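Local coordinates for DNA mimic protein DMP12 (Neisseria meningitidis MC58, PDB 3W1O) that acts as a DNA mimic that binds the dimeric histone-like protein HU and partially prevents HU from binding DNA, at residues Val16-Glu20 with Tyr21-Ile25. Sequence-based numbering, arbitrary orientation.
Sequences VSISE and YTEMI
With chi1 at -72°, I18 sets its CG2 branch anti to the backbone N and aims it at the first turn of the helix, where CG2 lies 3.5 Å from CB of E23. M24 starts with CG beside its own backbone N, which carries that methylene over the carbonyl of I18: M24 CG is 3.4 Å from I18 O and 3.9 Å from I18 CG2. The sulfur follows on the same chain, with M24 SD 3.8 Å from I18 O, a loose approach rather than a polar bond. These I18 contacts are apolar packing of the incoming loop on the first turn. The loop after strand 7-10 leads here into helix 21-30, with E20 at its N-cap position. M24 N donates to E20 O at 2.9 Å, the N-H...O angle a bent 141°, an i to i+4 link that joins the N-cap residue to the first turn. E23 CB also sits beside that oxygen. Farther out, both glutamate chains are extended beyond CG, and E20 OE1 comes within 2.9 Å of E23 OE1, their carboxylate planes 62° apart. Two like charges this close would be expected to repel if both are ionised; both residues are exposed, consistent with the DNA-like electrostatic surface of this protein. On the sheet side, Y21 and M24 rest on I116 of strand 115-118, and Y21 OH hydrogen-bonds D72, while I18 also meets W27 one turn further along the helix.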
ATOM      1  N   VAL A  16       8.142  11.447 -11.322  1.00 36.15           N
ATOM      2  CA  VAL A  16       7.461  12.376 -10.453  1.00 34.25           C
ATOM      3  C   VAL A  16       8.316  12.420  -9.188  1.00 33.81           C
ATOM      4  O   VAL A  16       8.537  11.389  -8.522  1.00 32.61           O
ATOM      5  CB  VAL A  16       6.046  11.860 -10.066  1.00 34.24           C
ATOM      6  CG1 VAL A  16       5.409  12.779  -9.054  1.00 34.48           C
ATOM      7  CG2 VAL A  16       5.139  11.729 -11.295  1.00 35.20           C
ATOM      8  N   SER A  17       8.826  13.604  -8.902  1.00 33.23           N
ATOM      9  CA  SER A  17       9.410  13.884  -7.616  1.00 34.67           C
ATOM     10  C   SER A  17       8.675  15.114  -7.088  1.00 32.86           C
ATOM     11  O   SER A  17       8.687  16.208  -7.658  1.00 34.58           O
ATOM     12  CB  SER A  17      10.934  14.028  -7.671  1.00 35.71           C
ATOM     13  OG  SER A  17      11.534  12.715  -7.789  1.00 40.70           O
ATOM     14  N   ILE A  18       7.940  14.844  -6.039  1.00 29.92           N
ATOM     15  CA  ILE A  18       7.217  15.826  -5.303  1.00 28.81           C
ATOM     16  C   ILE A  18       7.743  15.510  -3.922  1.00 28.84           C
ATOM     17  O   ILE A  18       7.645  14.368  -3.510  1.00 30.85           O
ATOM     18  CB  ILE A  18       5.719  15.489  -5.374  1.00 28.21           C
ATOM     19  CG1 ILE A  18       5.205  15.787  -6.784  1.00 30.10           C
ATOM     20  CG2 ILE A  18       4.932  16.273  -4.355  1.00 29.27           C
ATOM     21  CD1 ILE A  18       3.748  15.413  -6.998  1.00 27.42           C
ATOM     22  N   SER A  19       8.361  16.461  -3.244  1.00 26.96           N
ATOM     23  CA  SER A  19       8.862  16.133  -1.925  1.00 28.62           C
ATOM     24  C   SER A  19       7.950  16.587  -0.784  1.00 26.97           C
ATOM     25  O   SER A  19       7.985  16.005   0.300  1.00 27.27           O
ATOM     26  CB  SER A  19      10.290  16.645  -1.773  1.00 28.13           C
ATOM     27  OG  SER A  19      10.259  18.025  -1.828  1.00 34.63           O
ATOM     28  N   GLU A  20       7.124  17.595  -1.009  1.00 26.89           N
ATOM     29  CA  GLU A  20       6.288  18.037   0.100  1.00 26.94           C
ATOM     30  C   GLU A  20       5.221  16.964   0.341  1.00 26.97           C
ATOM     31  O   GLU A  20       4.556  16.503  -0.623  1.00 25.69           O
ATOM     32  CB  GLU A  20       5.687  19.423  -0.127  1.00 27.33           C
ATOM     33  CG  GLU A  20       5.233  19.991   1.207  1.00 31.82           C
ATOM     34  CD  GLU A  20       4.605  21.337   1.120  1.00 41.49           C
ATOM     35  OE1 GLU A  20       4.981  22.102   0.212  1.00 46.48           O
ATOM     36  OE2 GLU A  20       3.753  21.650   1.993  1.00 44.79           O
ATOM     37  N   TYR A  21       5.112  16.521   1.594  1.00 26.02           N
ATOM     38  CA  TYR A  21       4.292  15.338   1.901  1.00 26.73           C
ATOM     39  C   TYR A  21       2.833  15.557   1.524  1.00 26.73           C
ATOM     40  O   TYR A  21       2.224  14.694   0.882  1.00 25.78           O
ATOM     41  CB  TYR A  21       4.406  14.927   3.386  1.00 26.81           C
ATOM     42  CG  TYR A  21       3.757  13.615   3.671  1.00 27.46           C
ATOM     43  CD1 TYR A  21       4.441  12.421   3.465  1.00 28.14           C
ATOM     44  CD2 TYR A  21       2.433  13.556   4.120  1.00 29.67           C
ATOM     45  CE1 TYR A  21       3.858  11.213   3.692  1.00 31.49           C
ATOM     46  CE2 TYR A  21       1.843  12.352   4.362  1.00 28.51           C
ATOM     47  CZ  TYR A  21       2.564  11.171   4.138  1.00 31.34           C
ATOM     48  OH  TYR A  21       1.972   9.951   4.384  1.00 34.45           O
ATOM     49  N   THR A  22       2.272  16.709   1.911  1.00 27.07           N
ATOM     50  CA  THR A  22       0.856  17.001   1.623  1.00 28.96           C
ATOM     51  C   THR A  22       0.609  16.965   0.123  1.00 29.03           C
ATOM     52  O   THR A  22      -0.409  16.394  -0.358  1.00 28.86           O
ATOM     53  CB  THR A  22       0.422  18.346   2.202  1.00 30.36           C
ATOM     54  OG1 THR A  22       0.452  18.249   3.635  1.00 33.88           O
ATOM     55  CG2 THR A  22      -1.022  18.655   1.789  1.00 33.40           C
ATOM     56  N   GLU A  23       1.561  17.532  -0.604  1.00 28.64           N
ATOM     57  CA  GLU A  23       1.541  17.517  -2.064  1.00 30.00           C
ATOM     58  C   GLU A  23       1.647  16.103  -2.667  1.00 28.80           C
ATOM     59  O   GLU A  23       1.063  15.874  -3.736  1.00 28.53           O
ATOM     60  CB  GLU A  23       2.657  18.379  -2.630  1.00 30.39           C
ATOM     61  CG  GLU A  23       2.383  19.847  -2.532  1.00 37.59           C
ATOM     62  CD  GLU A  23       3.497  20.682  -3.165  1.00 44.77           C
ATOM     63  OE1 GLU A  23       4.015  21.597  -2.483  1.00 47.79           O
ATOM     64  OE2 GLU A  23       3.854  20.418  -4.335  1.00 47.94           O
ATOM     65  N   MET A  24       2.378  15.179  -2.024  1.00 27.37           N
ATOM     66  CA  MET A  24       2.448  13.773  -2.505  1.00 26.06           C
ATOM     67  C   MET A  24       1.084  13.125  -2.333  1.00 26.42           C
ATOM     68  O   MET A  24       0.617  12.371  -3.188  1.00 25.03           O
ATOM     69  CB  MET A  24       3.450  12.903  -1.717  1.00 28.50           C
ATOM     70  CG  MET A  24       4.872  13.264  -1.891  1.00 24.53           C
ATOM     71  SD  MET A  24       5.986  12.367  -0.739  1.00 31.19           S
ATOM     72  CE  MET A  24       6.075  10.732  -1.546  1.00 32.35           C
ATOM     73  N   ILE A  25       0.448  13.396  -1.193  1.00 24.97           N
ATOM     74  CA  ILE A  25      -0.897  12.815  -0.932  1.00 24.50           C
ATOM     75  C   ILE A  25      -1.897  13.368  -1.952  1.00 24.56           C
ATOM     76  O   ILE A  25      -2.705  12.614  -2.505  1.00 22.81           O
ATOM     77  CB  ILE A  25      -1.414  13.142   0.490  1.00 23.61           C
ATOM     78  CG1 ILE A  25      -0.445  12.602   1.550  1.00 24.11           C
ATOM     79  CG2 ILE A  25      -2.836  12.546   0.728  1.00 23.45           C
ATOM     80  CD1 ILE A  25      -0.278  11.064   1.516  1.00 24.40           C
TER